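Local coordinates for B12-binding domain-containing protein (Kitasatospora setae, PDB 6WTE) that probably transfers methyl groups from S-adenosylmethionine by way of cobalamin, as a [4Fe-4S]-containing radical SAM methylase that works by non-radical catalysis, at residues R154-R158 against G159-V163; S258-Q262 against G263-Q267; N283-R286 against E287-R290. All coordinates share one frame; numbering follows the deposited sequence.

Followed from the N terminus, the three contacts are strictly in series, and none nests in or crosses another. Interaction 1 closes the tight turn between strands 153-156 and 159-162, the latter an outermost strand of the mixed sheet that also holds strands 4-9 and 63-67. Much later, interaction 2 closes the turn that takes helix 249-261 into strand 266-269 of the radical SAM core. Interaction 3 joins successive turns of the next helix, 278-294, which leads on to strand 304-309 in the same beta-alpha-beta unit. The centres of interactions 2 and 3 are about 17 Å apart, whereas interaction 1 lies about 42 Å from interaction 2 and 45 Å from interaction 3, centre to centre.

Interaction 1: residues R154-R158 against G159-V163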
loop_
_atom_site.group_PDB
_atom_site.type_symbol
_atom_site.label_atom_id
_atom_site.label_comp_id
_atom_site.label_asym_id
_atom_site.label_seq_id
_atom_site.Cartn_x
_atom_site.Cartn_y
_atom_site.Cartn_z
ATOM N N ARG A 154 9.405 17.272 12.566
ATOM C CA ARG A 154 10.272 18.375 12.180
ATOM C C ARG A 154 11.727 17.939 12.266
ATOM O O ARG A 154 12.171 17.419 13.295
ATOM C CB ARG A 154 10.021 19.609 13.052
ATOM C CG ARG A 154 8.559 20.032 13.044
ATOM C CD ARG A 154 8.332 21.399 13.670
ATOM N NE ARG A 154 9.180 21.682 14.817
ATOM C CZ ARG A 154 9.486 22.909 15.222
ATOM N NH1 ARG A 154 9.022 23.965 14.560
ATOM N NH2 ARG A 154 10.258 23.085 16.281
ATOM N N ASN A 155 12.463 18.154 11.185
ATOM C CA ASN A 155 13.871 17.768 11.117
ATOM C C ASN A 155 14.708 18.837 11.803
ATOM O O ASN A 155 14.956 19.907 11.237
ATOM C CB ASN A 155 14.306 17.590 9.669
ATOM C CG ASN A 155 15.572 16.767 9.533
ATOM O OD1 ASN A 155 16.162 16.347 10.525
ATOM N ND2 ASN A 155 15.992 16.528 8.294
ATOM N N THR A 156 15.130 18.571 13.032
ATOM C CA THR A 156 16.018 19.507 13.705
ATOM C C THR A 156 17.473 19.160 13.406
ATOM O O THR A 156 17.789 18.132 12.807
ATOM C CB THR A 156 15.785 19.501 15.213
ATOM O OG1 THR A 156 16.465 18.381 15.787
ATOM C CG2 THR A 156 14.300 19.404 15.523
ATOM N N GLU A 157 18.378 20.016 13.880
ATOM C CA GLU A 157 19.794 19.761 13.655
ATOM C C GLU A 157 20.274 18.489 14.342
ATOM O O GLU A 157 21.277 17.906 13.917
ATOM C CB GLU A 157 20.611 20.962 14.126
ATOM C CG GLU A 157 20.337 22.216 13.322
ATOM C CD GLU A 157 21.266 23.357 13.687
ATOM O OE1 GLU A 157 20.919 24.141 14.598
ATOM O OE2 GLU A 157 22.343 23.462 13.067
ATOM N N ARG A 158 19.580 18.030 15.380
ATOM C CA ARG A 158 19.966 16.818 16.087
ATOM C C ARG A 158 19.097 15.626 15.709
ATOM O O ARG A 158 19.211 14.563 16.330
ATOM C CB ARG A 158 19.919 17.047 17.597
ATOM C CG ARG A 158 18.540 17.354 18.130
ATOM C CD ARG A 158 18.517 17.360 19.649
ATOM N NE ARG A 158 17.192 17.027 20.166
ATOM C CZ ARG A 158 16.179 17.885 20.232
ATOM N NH1 ARG A 158 15.008 17.492 20.716
ATOM N NH2 ARG A 158 16.333 19.134 19.807
ATOM N N GLY A 159 18.239 15.779 14.708
ATOM C CA GLY A 159 17.399 14.714 14.205
ATOM C C GLY A 159 15.939 15.106 14.201
ATOM O O GLY A 159 15.549 16.182 14.654
ATOM N N ALA A 160 15.116 14.187 13.692
ATOM C CA ALA A 160 13.690 14.441 13.551
ATOM C C ALA A 160 12.979 14.274 14.888
ATOM O O ALA A 160 13.201 13.292 15.604
ATOM C CB ALA A 160 13.076 13.507 12.505
ATOM N N VAL A 161 12.117 15.236 15.216
ATOM C CA VAL A 161 11.352 15.253 16.458
ATOM C C VAL A 161 9.911 15.613 16.122
ATOM O O VAL A 161 9.664 16.487 15.285
ATOM C CB VAL A 161 11.936 16.258 17.473
ATOM C CG1 VAL A 161 11.149 16.220 18.777
ATOM C CG2 VAL A 161 13.415 15.981 17.719
ATOM N N ARG A 162 8.959 14.940 16.765
ATOM C CA ARG A 162 7.548 15.107 16.433
ATOM C C ARG A 162 6.825 15.982 17.454
ATOM O O ARG A 162 7.017 15.834 18.664
ATOM C CB ARG A 162 6.860 13.745 16.345
ATOM C CG ARG A 162 5.452 13.789 15.802
ATOM C CD ARG A 162 4.945 12.364 15.643
ATOM N NE ARG A 162 3.551 12.277 15.227
ATOM C CZ ARG A 162 2.574 11.829 16.007
ATOM N NH1 ARG A 162 2.842 11.447 17.251
ATOM N NH2 ARG A 162 1.331 11.760 15.543
ATOM N N VAL A 163 6.000 16.895 16.954
ATOM C CA VAL A 163 5.057 17.631 17.807
ATOM C C VAL A 163 3.929 16.689 18.219
ATOM O O VAL A 163 3.333 16.029 17.349
ATOM C CB VAL A 163 4.504 18.846 17.060
ATOM C CG1 VAL A 163 3.574 19.645 17.961
ATOM C CG2 VAL A 163 5.639 19.727 16.504
HETATM O O HOH W 1 9.634 19.371 16.648
#
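The guanidinium of Arg158 lays one face over Val161, whose CG2 is 3.7 Å from Arg158 NH1, while that of Arg154 is met at its edge by an in-plane water. This water accepts from Arg154 NE and donates to Val161 O, bridging the strands; the far end of Arg154 is held by Asp145 and Thr146. In the antiparallel hairpin, Arg154 N donates to Val161 O (2.8 Å) and Val161 N to Arg154 O (2.9 Å).

A type I turn from Thr156 to Gly159 reverses the chain, closed by Gly159 N donating to Thr156 O at 3.1 Å. With OG1 between its backbone N and carbonyl carbon (chi1 80°), Thr156 reaches Gly159 O at 2.6 Å, in the carbonyl plane and on a lone pair. Thr156 N joins the same oxygen from above that plane at 2.9 Å. The hydroxyl also accepts from Arg158 N (3.2 Å), making an ST turn. At the phi of Gly159 (126°) a CB would jam against Arg158 O, which calls for glycine. One hydroxyl thus both donates and accepts, so polar bonds largely fix the turn, with Val161 CG2 adding an apolar contact against the Arg158 guanidinium.

Interaction 2: residues S258-Q262 against G263-Q267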
loop_
_atom_site.group_PDB
_atom_site.type_symbol
_atom_site.label_atom_id
_atom_site.label_comp_id
_atom_site.label_asym_id
_atom_site.label_seq_id
_atom_site.Cartn_x
_atom_site.Cartn_y
_atom_site.Cartn_z
ATOM N N SER A 258 -18.626 10.726 -9.671
ATOM C CA SER A 258 -17.809 11.631 -10.476
ATOM C C SER A 258 -16.804 10.862 -11.321
ATOM O O SER A 258 -16.603 11.177 -12.500
ATOM C CB SER A 258 -17.083 12.631 -9.575
ATOM O OG SER A 258 -16.300 13.525 -10.353
ATOM N N LEU A 259 -16.163 9.847 -10.737
ATOM C CA LEU A 259 -15.280 8.981 -11.512
ATOM C C LEU A 259 -16.037 8.316 -12.658
ATOM O O LEU A 259 -15.603 8.361 -13.816
ATOM C CB LEU A 259 -14.657 7.926 -10.601
ATOM C CG LEU A 259 -13.638 8.445 -9.586
ATOM C CD1 LEU A 259 -13.182 7.332 -8.646
ATOM C CD2 LEU A 259 -12.455 9.059 -10.327
ATOM N N ALA A 260 -17.191 7.714 -12.355
ATOM C CA ALA A 260 -17.942 7.003 -13.384
ATOM C C ALA A 260 -18.404 7.941 -14.489
ATOM O O ALA A 260 -18.474 7.537 -15.656
ATOM C CB ALA A 260 -19.144 6.290 -12.767
ATOM N N ALA A 261 -18.719 9.190 -14.145
ATOM C CA ALA A 261 -19.166 10.144 -15.154
ATOM C C ALA A 261 -18.076 10.422 -16.182
ATOM O O ALA A 261 -18.383 10.713 -17.345
ATOM C CB ALA A 261 -19.618 11.442 -14.485
ATOM N N GLN A 262 -16.809 10.362 -15.772
ATOM C CA GLN A 262 -15.691 10.558 -16.686
ATOM C C GLN A 262 -15.324 9.298 -17.456
ATOM O O GLN A 262 -14.360 9.329 -18.228
ATOM C CB GLN A 262 -14.450 11.045 -15.929
ATOM C CG GLN A 262 -14.681 12.220 -15.009
ATOM C CD GLN A 262 -13.473 12.496 -14.131
ATOM O OE1 GLN A 262 -12.344 12.576 -14.617
ATOM N NE2 GLN A 262 -13.700 12.601 -12.827
ATOM N N GLY A 263 -16.048 8.195 -17.265
ATOM C CA GLY A 263 -15.703 6.940 -17.905
ATOM C C GLY A 263 -14.803 6.045 -17.080
ATOM O O GLY A 263 -14.387 4.987 -17.566
ATOM N N ILE A 264 -14.476 6.451 -15.859
ATOM C CA ILE A 264 -13.621 5.643 -14.972
ATOM C C ILE A 264 -14.569 4.695 -14.247
ATOM O O ILE A 264 -15.025 4.934 -13.128
ATOM C CB ILE A 264 -12.790 6.517 -14.028
ATOM C CG1 ILE A 264 -11.903 7.479 -14.833
ATOM C CG2 ILE A 264 -11.960 5.655 -13.077
ATOM C CD1 ILE A 264 -11.150 8.498 -13.965
ATOM N N LEU A 265 -14.887 3.589 -14.921
ATOM C CA LEU A 265 -15.935 2.673 -14.477
ATOM C C LEU A 265 -15.415 1.590 -13.542
ATOM O O LEU A 265 -16.118 1.204 -12.601
ATOM C CB LEU A 265 -16.615 2.034 -15.688
ATOM C CG LEU A 265 -17.297 3.004 -16.654
ATOM C CD1 LEU A 265 -17.889 2.221 -17.820
ATOM C CD2 LEU A 265 -18.375 3.806 -15.933
ATOM N N ASP A 266 -14.206 1.091 -13.778
ATOM C CA ASP A 266 -13.573 0.148 -12.861
ATOM C C ASP A 266 -12.954 0.910 -11.698
ATOM O O ASP A 266 -12.036 1.715 -11.892
ATOM C CB ASP A 266 -12.508 -0.672 -13.588
ATOM C CG ASP A 266 -13.095 -1.599 -14.630
ATOM O OD1 ASP A 266 -13.595 -2.677 -14.251
ATOM O OD2 ASP A 266 -13.078 -1.236 -15.825
ATOM N N GLN A 267 -13.443 0.655 -10.490
ATOM C CA GLN A 267 -12.962 1.349 -9.305
ATOM C C GLN A 267 -12.554 0.333 -8.257
ATOM O O GLN A 267 -13.253 -0.658 -8.030
ATOM C CB GLN A 267 -14.025 2.304 -8.754
ATOM C CG GLN A 267 -14.484 3.319 -9.800
ATOM C CD GLN A 267 -15.586 4.238 -9.311
ATOM O OE1 GLN A 267 -15.891 4.278 -8.124
ATOM N NE2 GLN A 267 -16.189 4.986 -10.237
#
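Leu259 and Gln267 cross obliquely, the amide nitrogen of Gln267 against the base of the leucine, with Gln267 NE2 3.3 Å from Leu259 CB, while Leu259 CD1 lies beside the amide carbon. The glutamine enters from the start of strand 266-269 with its chain extended beyond CG, and this length brings the amide back to the helix end. There NE2 donates to Ile264 O at 3.1 Å, almost straight (171°) and nearly along the C=O axis, with the acceptor in the amide plane. The same nitrogen also donates to Met256 O, within helix 249-261.

On another branch, Leu259 CD2 meets Ile264 CD1 at 3.9 Å, methyl against methyl. Ala260 offers its CB to Leu265 CD2 at 4.1 Å, the leucine end curling back although its CB starts away from the helix. Gln262 folds back over the last helical turn: with CG anti to the carbonyl carbon (chi1 -50°), NE2 reaches Ser258 O at 3.2 Å from above the carbonyl plane. It also donates to Arg199 O, and OE1 accepts from Ser201.

The backbone beneath is a Schellman motif. Gly263 N donates to Ala260 O and Ile264 N to Leu259 O, both at 3.0 Å, and the positive phi of Gly263 (92°) would jam a CB against Gln262 O. Ile264 centres an inverse gamma turn.

Helix 249-261 is thereby stopped and its chain passed into a parallel strand of the radical SAM core, where the Gln267 side chain lies about 8 Å from the bound cobalamin. Chemically, the join is double: carbonyls of the helix's last turns are met by backbone and glutamine N-H groups, while Leu259 with Ile264, and Ala260 with Leu265, make apolar contacts across the turn.

Interaction 3: residues N283-R286 against E287-R290; sequences NLLR and EIVR
Ile288 lies over the preceding turn of its helix, its CD1 4.3 Å from Leu284 CG and 4.4 Å from Leu285 CD2. With CG1 anti to the carbonyl carbon (chi1 -65°), the CG1-CD1 arm lies back along the helix beside Leu284, CG1 coming to 3.3 Å from Leu284 O. The backbone bond from Ile288 N to Leu284 O (3.0 Å) sets Ile288 one turn on from Leu284. Farther out, Leu284 packs on helix 249-261 and Leu285 on helix 316-325.

Arg290 grips Glu287 side-on: NE meets OE1 at 3.0 Å and NH2 meets OE2 at 2.8 Å. Both oxygens lie close to the guanidinium plane, each met on its syn side by a nitrogen tilted out of the carboxylate plane. Glu287 OE2 also pairs with Arg291. Arg286 bonds weakly to Asn283 OD1 through NH1 and by salt bridge to Glu317 through NH2. An alanine in place of Glu287 removes the carboxylate, which is likely to leave Arg290 and Arg291 without their common partner and the Arg290 guanidinium freer to turn. In this beta-alpha-beta unit hydrocarbon thus meets helices 249-261 and 316-325 and the Leu303 loop, with charged pairs on the more exposed side, one reaching helix 316-325.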
loop_
_atom_site.group_PDB
_atom_site.type_symbol
_atom_site.label_atom_id
_atom_site.label_comp_id
_atom_site.label_asym_id
_atom_site.label_seq_id
_atom_site.Cartn_x
_atom_site.Cartn_y
_atom_site.Cartn_z
ATOM N N ASN A 283 -23.706 -0.054 4.389
ATOM C CA ASN A 283 -24.430 1.189 4.134
ATOM C C ASN A 283 -23.962 1.847 2.842
ATOM O O ASN A 283 -24.769 2.423 2.095
ATOM C CB ASN A 283 -24.251 2.155 5.308
ATOM C CG ASN A 283 -25.101 1.788 6.504
ATOM O OD1 ASN A 283 -26.119 1.111 6.371
ATOM N ND2 ASN A 283 -24.690 2.243 7.684
ATOM N N LEU A 284 -22.660 1.780 2.563
ATOM C CA LEU A 284 -22.134 2.332 1.320
ATOM C C LEU A 284 -22.724 1.619 0.108
ATOM O O LEU A 284 -23.158 2.261 -0.856
ATOM C CB LEU A 284 -20.614 2.218 1.307
ATOM C CG LEU A 284 -19.985 2.894 0.089
ATOM C CD1 LEU A 284 -20.083 4.398 0.255
ATOM C CD2 LEU A 284 -18.543 2.452 -0.075
ATOM N N LEU A 285 -22.725 0.280 0.133
ATOM C CA LEU A 285 -23.264 -0.479 -0.989
ATOM C C LEU A 285 -24.749 -0.194 -1.176
ATOM O O LEU A 285 -25.219 -0.022 -2.308
ATOM C CB LEU A 285 -23.015 -1.971 -0.774
ATOM C CG LEU A 285 -21.529 -2.342 -0.724
ATOM C CD1 LEU A 285 -21.355 -3.793 -0.283
ATOM C CD2 LEU A 285 -20.861 -2.102 -2.072
ATOM N N ARG A 286 -25.494 -0.104 -0.072
ATOM C CA ARG A 286 -26.911 0.232 -0.154
ATOM C C ARG A 286 -27.125 1.573 -0.850
ATOM O O ARG A 286 -28.046 1.718 -1.660
ATOM C CB ARG A 286 -27.531 0.250 1.244
ATOM C CG ARG A 286 -27.653 -1.125 1.902
ATOM C CD ARG A 286 -28.401 -1.043 3.228
ATOM N NE ARG A 286 -28.421 -2.334 3.913
ATOM C CZ ARG A 286 -27.678 -2.629 4.975
ATOM N NH1 ARG A 286 -26.862 -1.719 5.495
ATOM N NH2 ARG A 286 -27.758 -3.834 5.523
ATOM N N GLU A 287 -26.295 2.572 -0.535
ATOM C CA GLU A 287 -26.442 3.870 -1.187
ATOM C C GLU A 287 -26.096 3.792 -2.669
ATOM O O GLU A 287 -26.766 4.420 -3.500
ATOM C CB GLU A 287 -25.582 4.917 -0.476
ATOM C CG GLU A 287 -25.585 6.286 -1.142
ATOM C CD GLU A 287 -26.957 6.936 -1.162
ATOM O OE1 GLU A 287 -27.869 6.475 -0.437
ATOM O OE2 GLU A 287 -27.124 7.923 -1.910
ATOM N N ILE A 288 -25.066 3.018 -3.025
ATOM C CA ILE A 288 -24.724 2.846 -4.435
ATOM C C ILE A 288 -25.892 2.224 -5.186
ATOM O O ILE A 288 -26.269 2.666 -6.280
ATOM C CB ILE A 288 -23.455 1.990 -4.584
ATOM C CG1 ILE A 288 -22.237 2.711 -3.999
ATOM C CG2 ILE A 288 -23.222 1.658 -6.047
ATOM C CD1 ILE A 288 -21.003 1.833 -3.977
ATOM N N VAL A 289 -26.476 1.177 -4.605
ATOM C CA VAL A 289 -27.608 0.501 -5.231
ATOM C C VAL A 289 -28.790 1.448 -5.358
ATOM O O VAL A 289 -29.476 1.475 -6.387
ATOM C CB VAL A 289 -27.976 -0.760 -4.428
ATOM C CG1 VAL A 289 -29.301 -1.339 -4.915
ATOM C CG2 VAL A 289 -26.866 -1.785 -4.536
ATOM N N ARG A 290 -29.036 2.250 -4.320
ATOM C CA ARG A 290 -30.177 3.158 -4.348
ATOM C C ARG A 290 -30.040 4.182 -5.466
ATOM O O ARG A 290 -31.010 4.461 -6.177
ATOM C CB ARG A 290 -30.325 3.868 -3.002
ATOM C CG ARG A 290 -31.551 4.768 -2.922
ATOM C CD ARG A 290 -31.453 5.779 -1.785
ATOM N NE ARG A 290 -30.429 6.796 -2.031
ATOM C CZ ARG A 290 -30.598 7.847 -2.830
ATOM N NH1 ARG A 290 -31.749 8.017 -3.469
ATOM N NH2 ARG A 290 -29.618 8.726 -2.997
#